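Local coordinates for coenzyme A transferase (Yersinia pestis, PDB 3QLI), which probably transfers coenzyme A from an acyl-CoA to a carboxylate such as acetate, at residues I36-L42 with I67-Y73; F128-P132 with V317-N321; S167-R171 with E190-I194; M184-Q188 with L306-P310. All coordinates share one frame. Residues are numbered along the deposited sequence.

Contact 1 closes first along the chain and lies apart from the others, joining strands 41-44 and 70-74 in the parallel sheet of the N-terminal half. Its centre is about 24 Å from that of contact 2. Contact 2 ties 128-132 to 317-321, bringing the N- and C-terminal family regions together beside E264, to which CoA is covalently bound in a crystal structure of this protein. Contacts 3 and 4 are nested in the loop it closes, and their segments alternate. Contact 3, about 13 Å from contact 2 between centres, touches it through P132 against R168 and I169. Contact 4, its centre about 15 Å from that of contact 3, meets it where A192 packs on V187 and links the two regions again.

Contact 1: residues I36-L42 with I67-Y73; sequences IASGSHL and IGDLRVY
Two loops lead side by side into parallel strands, with H41 level with R71 (CA-CA 5.0 Å) and L42 with V72 (4.8 Å). A37-S40 forms a type II turn with G39 at positive phi (62/23), and S40 OG donates to A37 O at 2.6 Å. Before the strands, G68 N donates to S38 OG (3.0 Å) and G39 N to G68 O (3.1 Å). The ladder follows: R71 N to S40 O (3.2 Å), L42 N to R71 O (2.9 Å) and Y73 N to L42 O (2.9 Å). A water bridges S40 O and D69 O. On one face, the edge of the Y73 ring meets the H41 ring face, centroids 5.2 Å apart; R71 NH1 donates to Y73 OH (3.0 Å) and forms a salt bridge with E428 of the second subunit. On the other, L42 CD2 lies 3.9 Å from V72 CG1, and L42 and L70 pack against L58 of helix 52-63, the connection of a beta-alpha-beta crossover in the Rossmann-like parallel sheet.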
loop_
_atom_site.group_PDB
_atom_site.type_symbol
_atom_site.label_atom_id
_atom_site.label_comp_id
_atom_site.label_asym_id
_atom_site.label_seq_id
_atom_site.Cartn_x
_atom_site.Cartn_y
_atom_site.Cartn_z
ATOM N N ILE A 36 -4.897 27.754 25.794
ATOM C CA ILE A 36 -5.399 26.750 24.871
ATOM C C ILE A 36 -6.926 26.754 24.940
ATOM O O ILE A 36 -7.497 26.644 26.023
ATOM C CB ILE A 36 -4.866 25.337 25.232
ATOM C CG1 ILE A 36 -3.336 25.276 25.068
ATOM C CG2 ILE A 36 -5.538 24.277 24.363
ATOM C CD1 ILE A 36 -2.702 24.009 25.635
ATOM N N ALA A 37 -7.582 26.903 23.792
ATOM C CA ALA A 37 -9.050 26.951 23.761
ATOM C C ALA A 37 -9.694 25.584 23.972
ATOM O O ALA A 37 -9.134 24.552 23.576
ATOM C CB ALA A 37 -9.537 27.565 22.435
ATOM N N SER A 38 -10.868 25.571 24.604
ATOM C CA SER A 38 -11.674 24.372 24.624
ATOM C C SER A 38 -12.139 24.125 23.196
ATOM O O SER A 38 -12.138 25.040 22.374
ATOM C CB SER A 38 -12.882 24.559 25.554
ATOM O OG SER A 38 -12.478 24.553 26.919
ATOM N N GLY A 39 -12.543 22.903 22.887
ATOM C CA GLY A 39 -13.008 22.603 21.541
ATOM C C GLY A 39 -11.947 22.807 20.463
ATOM O O GLY A 39 -12.287 23.028 19.297
ATOM N N SER A 40 -10.671 22.753 20.845
ATOM C CA SER A 40 -9.582 22.918 19.874
ATOM C C SER A 40 -8.808 21.612 19.663
ATOM O O SER A 40 -9.121 20.588 20.284
ATOM C CB SER A 40 -8.630 24.052 20.281
ATOM O OG SER A 40 -7.903 23.735 21.461
ATOM N N HIS A 41 -7.816 21.654 18.773
ATOM C CA HIS A 41 -7.025 20.468 18.431
ATOM C C HIS A 41 -5.584 20.664 18.899
ATOM O O HIS A 41 -4.923 21.635 18.513
ATOM C CB HIS A 41 -6.999 20.225 16.914
ATOM C CG HIS A 41 -8.340 19.926 16.307
ATOM N ND1 HIS A 41 -8.547 19.911 14.944
ATOM C CD2 HIS A 41 -9.536 19.622 16.872
ATOM C CE1 HIS A 41 -9.812 19.610 14.692
ATOM N NE2 HIS A 41 -10.436 19.438 15.846
ATOM N N LEU A 42 -5.099 19.742 19.720
ATOM C CA LEU A 42 -3.717 19.779 20.169
ATOM C C LEU A 42 -2.972 18.549 19.677
ATOM O O LEU A 42 -3.545 17.467 19.571
ATOM C CB LEU A 42 -3.662 19.849 21.696
ATOM C CG LEU A 42 -2.254 19.928 22.307
ATOM C CD1 LEU A 42 -2.150 21.021 23.332
ATOM C CD2 LEU A 42 -1.889 18.603 22.917
ATOM N N ILE A 67 -10.835 23.440 31.284
ATOM C CA ILE A 67 -10.796 23.206 29.841
ATOM C C ILE A 67 -11.631 21.988 29.511
ATOM O O ILE A 67 -11.805 21.104 30.350
ATOM C CB ILE A 67 -9.344 23.022 29.299
ATOM C CG1 ILE A 67 -9.328 23.044 27.759
ATOM C CG2 ILE A 67 -8.726 21.734 29.822
ATOM C CD1 ILE A 67 -7.940 23.161 27.174
ATOM N N GLY A 68 -12.157 21.952 28.290
ATOM C CA GLY A 68 -12.959 20.832 27.852
ATOM C C GLY A 68 -12.943 20.657 26.351
ATOM O O GLY A 68 -12.436 21.511 25.620
ATOM N N ASP A 69 -13.514 19.541 25.908
ATOM C CA ASP A 69 -13.606 19.190 24.501
ATOM C C ASP A 69 -12.287 19.405 23.779
ATOM O O ASP A 69 -12.258 19.909 22.660
ATOM C CB ASP A 69 -14.724 19.966 23.788
ATOM C CG ASP A 69 -15.072 19.353 22.445
ATOM O OD1 ASP A 69 -14.885 18.121 22.310
ATOM O OD2 ASP A 69 -15.500 20.084 21.522
ATOM N N LEU A 70 -11.194 19.018 24.424
ATOM C CA LEU A 70 -9.875 19.151 23.809
ATOM C C LEU A 70 -9.476 17.836 23.157
ATOM O O LEU A 70 -9.298 16.820 23.830
ATOM C CB LEU A 70 -8.822 19.566 24.846
ATOM C CG LEU A 70 -7.405 19.774 24.282
ATOM C CD1 LEU A 70 -7.361 20.994 23.366
ATOM C CD2 LEU A 70 -6.397 19.931 25.420
ATOM N N ARG A 71 -9.347 17.853 21.840
ATOM C CA ARG A 71 -8.942 16.651 21.128
ATOM C C ARG A 71 -7.426 16.648 21.055
ATOM O O ARG A 71 -6.823 17.659 20.697
ATOM C CB ARG A 71 -9.512 16.650 19.720
ATOM C CG ARG A 71 -11.013 16.474 19.641
ATOM C CD ARG A 71 -11.422 16.285 18.190
ATOM N NE ARG A 71 -12.859 16.084 18.046
ATOM C CZ ARG A 71 -13.450 15.790 16.894
ATOM N NH1 ARG A 71 -12.723 15.670 15.787
ATOM N NH2 ARG A 71 -14.766 15.619 16.848
ATOM N N VAL A 72 -6.805 15.522 21.398
ATOM C CA VAL A 72 -5.360 15.404 21.263
ATOM C C VAL A 72 -5.052 14.336 20.230
ATOM O O VAL A 72 -5.396 13.150 20.413
ATOM C CB VAL A 72 -4.679 15.067 22.609
ATOM C CG1 VAL A 72 -3.152 14.915 22.420
ATOM C CG2 VAL A 72 -5.003 16.142 23.645
ATOM N N TYR A 73 -4.421 14.768 19.135
ATOM C CA TYR A 73 -4.049 13.900 18.024
ATOM C C TYR A 73 -2.552 13.573 18.142
ATOM O O TYR A 73 -1.722 14.479 18.201
ATOM C CB TYR A 73 -4.305 14.614 16.698
ATOM C CG TYR A 73 -5.761 14.817 16.337
ATOM C CD1 TYR A 73 -6.405 13.944 15.463
ATOM C CD2 TYR A 73 -6.486 15.907 16.837
ATOM C CE1 TYR A 73 -7.748 14.142 15.099
ATOM C CE2 TYR A 73 -7.827 16.103 16.488
ATOM C CZ TYR A 73 -8.453 15.215 15.622
ATOM O OH TYR A 73 -9.785 15.413 15.261
HETATM O O HOH W 1 -12.106 19.577 19.830
#

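Contact 2: residues F128-P132 with V317-N321; sequences FHQAP and VDYVN
No hydrogen bond crosses between 128-132 and 317-321; apolar packing and one CA-H...O contact join them. F128-Q130 forms a 3-10 turn, with Q130 the N-cap of helix 131-139 and A131 N bonded to F128 O (3.0 Å). V317-V320 is a single helical turn, closed by N321 N to V317 O (2.9 Å), and N321 is the first residue to leave helical angles. The backbones come closest at H129 and D318, whose CA atoms are 4.9 Å apart; D318 CA approaches H129 O at 3.4 Å. V317, in the p rotamer, fills the space between F128 and P132. Its CG2 sits over the ring face of F128 (chi1 t), 3.8 Å from the centroid in a CH-pi contact, while V317 CG1 meets P132 CD at 3.6 Å. The F128 ring also meets F75. This junction joins the N- and C-terminal family regions next to E264, the site of covalent CoA attachment in a crystal structure of this protein, though this chain carries no CoA. Further packing places H129 CB 3.7 Å from N321 CB and P132 CG 3.7 Å from D318 OD1. Among polar groups, N321 ND2 (chi1 m) donates to E264 and D365; the H129 side chain, chi1 p, leads away at its end, and its ND1 bonds weakly to D365.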
loop_
_atom_site.group_PDB
_atom_site.type_symbol
_atom_site.label_atom_id
_atom_site.label_comp_id
_atom_site.label_asym_id
_atom_site.label_seq_id
_atom_site.Cartn_x
_atom_site.Cartn_y
_atom_site.Cartn_z
ATOM N N PHE A 128 1.037 6.626 8.849
ATOM C CA PHE A 128 2.030 7.436 9.549
ATOM C C PHE A 128 2.786 8.308 8.536
ATOM O O PHE A 128 3.094 9.460 8.820
ATOM C CB PHE A 128 2.968 6.521 10.352
ATOM C CG PHE A 128 4.049 7.248 11.131
ATOM C CD1 PHE A 128 3.748 8.343 11.923
ATOM C CD2 PHE A 128 5.368 6.785 11.092
ATOM C CE1 PHE A 128 4.745 9.004 12.645
ATOM C CE2 PHE A 128 6.378 7.418 11.819
ATOM C CZ PHE A 128 6.072 8.537 12.600
ATOM N N HIS A 129 3.058 7.775 7.344
ATOM C CA HIS A 129 3.823 8.529 6.342
ATOM C C HIS A 129 3.110 9.784 5.850
ATOM O O HIS A 129 3.748 10.680 5.282
ATOM C CB HIS A 129 4.282 7.656 5.152
ATOM C CG HIS A 129 3.185 7.270 4.206
ATOM N ND1 HIS A 129 2.650 6.000 4.163
ATOM C CD2 HIS A 129 2.542 7.977 3.245
ATOM C CE1 HIS A 129 1.712 5.945 3.233
ATOM N NE2 HIS A 129 1.625 7.132 2.662
ATOM N N GLN A 130 1.797 9.846 6.068
ATOM C CA GLN A 130 0.993 11.009 5.654
ATOM C C GLN A 130 0.639 11.924 6.827
ATOM O O GLN A 130 -0.107 12.887 6.662
ATOM C CB GLN A 130 -0.299 10.549 4.954
ATOM C CG GLN A 130 -0.026 9.794 3.675
ATOM C CD GLN A 130 -1.234 9.030 3.151
ATOM O OE1 GLN A 130 -2.242 8.852 3.846
ATOM N NE2 GLN A 130 -1.130 8.568 1.919
ATOM N N ALA A 131 1.193 11.636 8.000
ATOM C CA ALA A 131 0.861 12.396 9.213
ATOM C C ALA A 131 1.095 13.902 9.113
ATOM O O ALA A 131 0.280 14.677 9.604
ATOM C CB ALA A 131 1.575 11.824 10.444
ATOM N N PRO A 132 2.204 14.329 8.484
ATOM C CA PRO A 132 2.424 15.779 8.441
ATOM C C PRO A 132 1.278 16.481 7.721
ATOM O O PRO A 132 0.715 17.453 8.232
ATOM C CB PRO A 132 3.751 15.911 7.658
ATOM C CG PRO A 132 4.463 14.585 7.914
ATOM C CD PRO A 132 3.328 13.575 7.889
ATOM N N VAL A 317 8.805 12.374 8.294
ATOM C CA VAL A 317 8.313 11.030 7.996
ATOM C C VAL A 317 7.804 10.896 6.561
ATOM O O VAL A 317 7.870 9.817 5.979
ATOM C CB VAL A 317 7.245 10.572 9.018
ATOM C CG1 VAL A 317 6.006 11.498 8.956
ATOM C CG2 VAL A 317 6.886 9.102 8.802
ATOM N N ASP A 318 7.340 11.994 5.967
ATOM C CA ASP A 318 6.848 11.912 4.594
ATOM C C ASP A 318 7.996 11.756 3.590
ATOM O O ASP A 318 7.767 11.440 2.426
ATOM C CB ASP A 318 5.939 13.100 4.235
ATOM C CG ASP A 318 6.600 14.457 4.485
ATOM O OD1 ASP A 318 7.256 14.663 5.532
ATOM O OD2 ASP A 318 6.445 15.337 3.621
ATOM N N TYR A 319 9.228 11.962 4.050
ATOM C CA TYR A 319 10.416 11.606 3.252
ATOM C C TYR A 319 10.877 10.199 3.600
ATOM O O TYR A 319 11.007 9.320 2.736
ATOM C CB TYR A 319 11.553 12.597 3.525
ATOM C CG TYR A 319 12.898 12.263 2.880
ATOM C CD1 TYR A 319 13.201 12.695 1.595
ATOM C CD2 TYR A 319 13.869 11.533 3.567
ATOM C CE1 TYR A 319 14.417 12.406 1.006
ATOM C CE2 TYR A 319 15.089 11.239 2.980
ATOM C CZ TYR A 319 15.356 11.682 1.697
ATOM O OH TYR A 319 16.577 11.404 1.104
ATOM N N VAL A 320 11.134 9.986 4.882
ATOM C CA VAL A 320 11.767 8.752 5.318
ATOM C C VAL A 320 10.938 7.529 4.956
ATOM O O VAL A 320 11.490 6.506 4.520
ATOM C CB VAL A 320 12.008 8.762 6.837
ATOM C CG1 VAL A 320 12.458 7.384 7.314
ATOM C CG2 VAL A 320 13.028 9.854 7.206
ATOM N N ASN A 321 9.625 7.628 5.150
ATOM C CA ASN A 321 8.733 6.493 4.923
ATOM C C ASN A 321 8.074 6.502 3.539
ATOM O O ASN A 321 7.131 5.757 3.310
ATOM C CB ASN A 321 7.635 6.419 6.008
ATOM C CG ASN A 321 8.142 5.829 7.308
ATOM O OD1 ASN A 321 9.169 6.257 7.829
ATOM N ND2 ASN A 321 7.444 4.803 7.821
#

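Contact 3: residues S167-R171 with E190-I194; sequences SRIAR and EAAAI
S167 opens the segment within helix 166-172, its CA 5.7 Å from that of A191, the closest CA pair between the two segments. Its CB points toward 190-194 and packs 3.8 Å from A191 CB and 3.4 Å from A191 O, whereas S167 OG, chi1 p, is hydrogen-bonded to N163. The partner is a loop that turns at A191, where phi/psi are 62/21, and becomes extended at A193 and I194. The next residues turn another side of the helix, through R168 and I169, to helix 131-139. The contact thus sets one helix of the N-terminal Rossmann-like domain against the short strand 193-195, which pairs antiparallel with 156-158; I194 is paired with F157. A170 and I194 both touch F176 of strand 175-180. R171, with chi1 m and chi2 and chi3 t, carries its guanidinium across to the loop. R171 NH1 donates to A191 O (3.0 Å) and back to S167 O (2.9 Å), although its modelled position is less certain. The bond from R171 NH2 to A193 O (2.8 Å) is weak, and A191 CB lies over one face of the guanidinium, 3.7 Å from R171 NH1.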
loop_
_atom_site.group_PDB
_atom_site.type_symbol
_atom_site.label_atom_id
_atom_site.label_comp_id
_atom_site.label_asym_id
_atom_site.label_seq_id
_atom_site.Cartn_x
_atom_site.Cartn_y
_atom_site.Cartn_z
ATOM N N SER A 167 8.263 18.180 12.850
ATOM C CA SER A 167 8.914 19.301 12.162
ATOM C C SER A 167 7.954 20.111 11.285
ATOM O O SER A 167 8.147 21.314 11.081
ATOM C CB SER A 167 10.127 18.820 11.346
ATOM O OG SER A 167 9.729 17.907 10.336
ATOM N N ARG A 168 6.924 19.457 10.759
ATOM C CA ARG A 168 5.876 20.172 10.024
ATOM C C ARG A 168 4.882 20.877 10.959
ATOM O O ARG A 168 4.544 22.054 10.768
ATOM C CB ARG A 168 5.104 19.200 9.121
ATOM C CG ARG A 168 3.812 19.771 8.515
ATOM C CD ARG A 168 4.101 20.875 7.515
ATOM N NE ARG A 168 2.876 21.439 6.930
ATOM C CZ ARG A 168 2.215 20.914 5.903
ATOM N NH1 ARG A 168 2.637 19.788 5.334
ATOM N NH2 ARG A 168 1.114 21.508 5.453
ATOM N N ILE A 169 4.402 20.156 11.964
ATOM C CA ILE A 169 3.312 20.682 12.780
ATOM C C ILE A 169 3.806 21.797 13.699
ATOM O O ILE A 169 3.031 22.679 14.059
ATOM C CB ILE A 169 2.602 19.588 13.593
ATOM C CG1 ILE A 169 2.091 18.492 12.654
ATOM C CG2 ILE A 169 1.441 20.197 14.407
ATOM C CD1 ILE A 169 1.278 19.041 11.469
ATOM N N ALA A 170 5.090 21.764 14.065
ATOM C CA ALA A 170 5.687 22.852 14.858
ATOM C C ALA A 170 5.546 24.174 14.121
ATOM O O ALA A 170 5.399 25.239 14.735
ATOM C CB ALA A 170 7.160 22.564 15.166
ATOM N N ARG A 171 5.582 24.092 12.797
ATOM C CA ARG A 171 5.473 25.261 11.936
ATOM C C ARG A 171 4.032 25.528 11.507
ATOM O O ARG A 171 3.613 26.682 11.426
ATOM C CB ARG A 171 6.388 25.109 10.710
ATOM C CG ARG A 171 7.868 25.021 11.106
ATOM C CD ARG A 171 8.752 24.498 10.009
ATOM N NE ARG A 171 10.160 24.781 10.294
ATOM C CZ ARG A 171 10.955 24.026 11.053
ATOM N NH1 ARG A 171 10.497 22.911 11.635
ATOM N NH2 ARG A 171 12.223 24.394 11.227
ATOM N N GLU A 190 16.643 17.714 8.695
ATOM C CA GLU A 190 15.828 18.571 7.851
ATOM C C GLU A 190 14.692 19.134 8.678
ATOM O O GLU A 190 13.845 18.369 9.167
ATOM C CB GLU A 190 15.261 17.799 6.664
ATOM C CG GLU A 190 14.265 18.633 5.862
ATOM C CD GLU A 190 13.665 17.892 4.685
ATOM O OE1 GLU A 190 13.822 16.650 4.588
ATOM O OE2 GLU A 190 13.031 18.567 3.849
ATOM N N ALA A 191 14.695 20.461 8.837
ATOM C CA ALA A 191 13.690 21.168 9.625
ATOM C C ALA A 191 13.713 20.729 11.091
ATOM O O ALA A 191 12.733 20.918 11.828
ATOM C CB ALA A 191 12.291 20.979 9.013
ATOM N N ALA A 192 14.831 20.155 11.521
ATOM C CA ALA A 192 14.960 19.711 12.914
ATOM C C ALA A 192 15.194 20.892 13.846
ATOM O O ALA A 192 14.866 20.828 15.022
ATOM C CB ALA A 192 16.082 18.696 13.066
ATOM N N ALA A 193 15.774 21.959 13.311
ATOM C CA ALA A 193 16.053 23.159 14.094
ATOM C C ALA A 193 14.951 24.204 13.914
ATOM O O ALA A 193 14.537 24.491 12.790
ATOM C CB ALA A 193 17.410 23.742 13.686
ATOM N N ILE A 194 14.465 24.768 15.011
ATOM C CA ILE A 194 13.415 25.781 14.914
ATOM C C ILE A 194 13.869 27.063 15.578
ATOM O O ILE A 194 14.285 27.040 16.736
ATOM C CB ILE A 194 12.125 25.363 15.650
ATOM C CG1 ILE A 194 11.839 23.868 15.484
ATOM C CG2 ILE A 194 10.948 26.259 15.211
ATOM C CD1 ILE A 194 11.521 23.461 14.082
#

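Contact 4: residues M184-Q188 with L306-P310; sequences MPRVQ and LNDHP
R186, Q188 and D308 bury the most area where two irregular segments run alongside each other, nearest at P185 and N307 (CA-CA 4.4 Å). L306-H309 makes a type II turn, with N307 at -59/116, D308 at 61/29 and H309 N bonded to L306 O (3.3 Å), while 184-188 is extended. R186 uses both backbone polar groups: R186 N donates to the side-chain atom N307 OD1 (2.8 Å; N307 has chi1 t), and R186 O accepts from D308 N in the turn (2.8 Å). The R186 side chain, t at chi1 and chi2, brings its CD to 3.5 Å from D308 OD1, but R186 NH1 and D308 OD2 stay 4.4 Å apart, beyond a salt bridge. Q188 is linked through water. One molecule joins Q188 N to H309 O, at 2.8 Å from each, and another joins Q188 NE2 (3.0 Å) to D308 OD1 (2.5 Å). Q188 OE1 also comes within 3.8 Å of P310 CA. Apolar contacts add to these: P185 CB lies 4.1 Å and V187 CG2 4.0 Å from L306 CB. A backbone hydrogen bond from Q188 to S314 ties the segment to strand 312-314. An extended N-terminal-region loop thus docks on the type II turn between helix 300-306 and that strand.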
loop_
_atom_site.group_PDB
_atom_site.type_symbol
_atom_site.label_atom_id
_atom_site.label_comp_id
_atom_site.label_asym_id
_atom_site.label_seq_id
_atom_site.Cartn_x
_atom_site.Cartn_y
_atom_site.Cartn_z
ATOM N N MET A 184 17.678 16.705 26.247
ATOM C CA MET A 184 17.295 16.462 24.852
ATOM C C MET A 184 18.485 16.768 23.944
ATOM O O MET A 184 18.984 17.883 23.935
ATOM C CB MET A 184 16.094 17.335 24.448
ATOM C CG MET A 184 15.626 17.081 23.012
ATOM S SD MET A 184 15.010 15.416 22.717
ATOM C CE MET A 184 13.348 15.529 23.379
ATOM N N PRO A 185 18.957 15.773 23.185
ATOM C CA PRO A 185 20.114 16.037 22.318
ATOM C C PRO A 185 19.824 17.060 21.214
ATOM O O PRO A 185 18.694 17.154 20.718
ATOM C CB PRO A 185 20.410 14.664 21.701
ATOM C CG PRO A 185 19.086 13.917 21.790
ATOM C CD PRO A 185 18.515 14.370 23.111
ATOM N N ARG A 186 20.854 17.819 20.848
ATOM C CA ARG A 186 20.793 18.737 19.723
ATOM C C ARG A 186 21.091 17.947 18.460
ATOM O O ARG A 186 22.249 17.652 18.150
ATOM C CB ARG A 186 21.813 19.864 19.904
ATOM C CG ARG A 186 21.753 20.934 18.830
ATOM C CD ARG A 186 22.746 22.059 19.103
ATOM N NE ARG A 186 22.276 23.019 20.101
ATOM C CZ ARG A 186 22.374 22.862 21.421
ATOM N NH1 ARG A 186 22.916 21.758 21.928
ATOM N NH2 ARG A 186 21.925 23.814 22.239
ATOM N N VAL A 187 20.036 17.592 17.740
ATOM C CA VAL A 187 20.160 16.714 16.582
ATOM C C VAL A 187 20.078 17.498 15.283
ATOM O O VAL A 187 19.235 18.377 15.151
ATOM C CB VAL A 187 19.062 15.639 16.621
ATOM C CG1 VAL A 187 19.021 14.859 15.313
ATOM C CG2 VAL A 187 19.298 14.709 17.819
ATOM N N GLN A 188 20.963 17.194 14.334
ATOM C CA GLN A 188 20.912 17.831 13.022
ATOM C C GLN A 188 19.906 17.106 12.141
ATOM O O GLN A 188 19.776 15.876 12.200
ATOM C CB GLN A 188 22.292 17.807 12.348
ATOM C CG GLN A 188 23.348 18.621 13.105
ATOM C CD GLN A 188 24.765 18.403 12.586
ATOM O OE1 GLN A 188 24.970 17.834 11.510
ATOM N NE2 GLN A 188 25.752 18.851 13.364
ATOM N N LEU A 306 23.561 10.992 20.350
ATOM C CA LEU A 306 23.013 11.705 19.191
ATOM C C LEU A 306 23.389 13.166 19.200
ATOM O O LEU A 306 23.339 13.825 18.172
ATOM C CB LEU A 306 21.484 11.604 19.151
ATOM C CG LEU A 306 20.919 10.192 19.302
ATOM C CD1 LEU A 306 19.389 10.255 19.248
ATOM C CD2 LEU A 306 21.476 9.276 18.220
ATOM N N ASN A 307 23.757 13.678 20.367
ATOM C CA ASN A 307 24.000 15.105 20.509
ATOM C C ASN A 307 25.099 15.613 19.575
ATOM O O ASN A 307 26.244 15.199 19.681
ATOM C CB ASN A 307 24.326 15.433 21.970
ATOM C CG ASN A 307 24.316 16.920 22.246
ATOM O OD1 ASN A 307 23.267 17.574 22.172
ATOM N ND2 ASN A 307 25.488 17.469 22.570
ATOM N N ASP A 308 24.737 16.496 18.648
ATOM C CA ASP A 308 25.716 17.154 17.781
ATOM C C ASP A 308 26.511 16.188 16.924
ATOM O O ASP A 308 27.663 16.461 16.594
ATOM C CB ASP A 308 26.710 17.966 18.616
ATOM C CG ASP A 308 26.113 19.246 19.148
ATOM O OD1 ASP A 308 25.401 19.928 18.389
ATOM O OD2 ASP A 308 26.357 19.570 20.328
ATOM N N HIS A 309 25.907 15.056 16.580
ATOM C CA HIS A 309 26.574 14.068 15.747
ATOM C C HIS A 309 26.449 14.477 14.295
ATOM O O HIS A 309 25.328 14.597 13.792
ATOM C CB HIS A 309 25.909 12.708 15.929
ATOM C CG HIS A 309 26.776 11.564 15.517
ATOM N ND1 HIS A 309 27.358 11.488 14.272
ATOM C CD2 HIS A 309 27.166 10.455 16.187
ATOM C CE1 HIS A 309 28.078 10.380 14.194
ATOM N NE2 HIS A 309 27.978 9.735 15.344
ATOM N N PRO A 310 27.588 14.674 13.601
ATOM C CA PRO A 310 27.560 15.199 12.228
ATOM C C PRO A 310 27.202 14.153 11.180
ATOM O O PRO A 310 27.029 14.506 10.007
ATOM C CB PRO A 310 29.007 15.672 11.991
ATOM C CG PRO A 310 29.717 15.530 13.317
ATOM C CD PRO A 310 28.961 14.540 14.116
HETATM O O HOH W 2 22.748 15.045 14.744
HETATM O O HOH W 3 24.984 20.241 15.967
#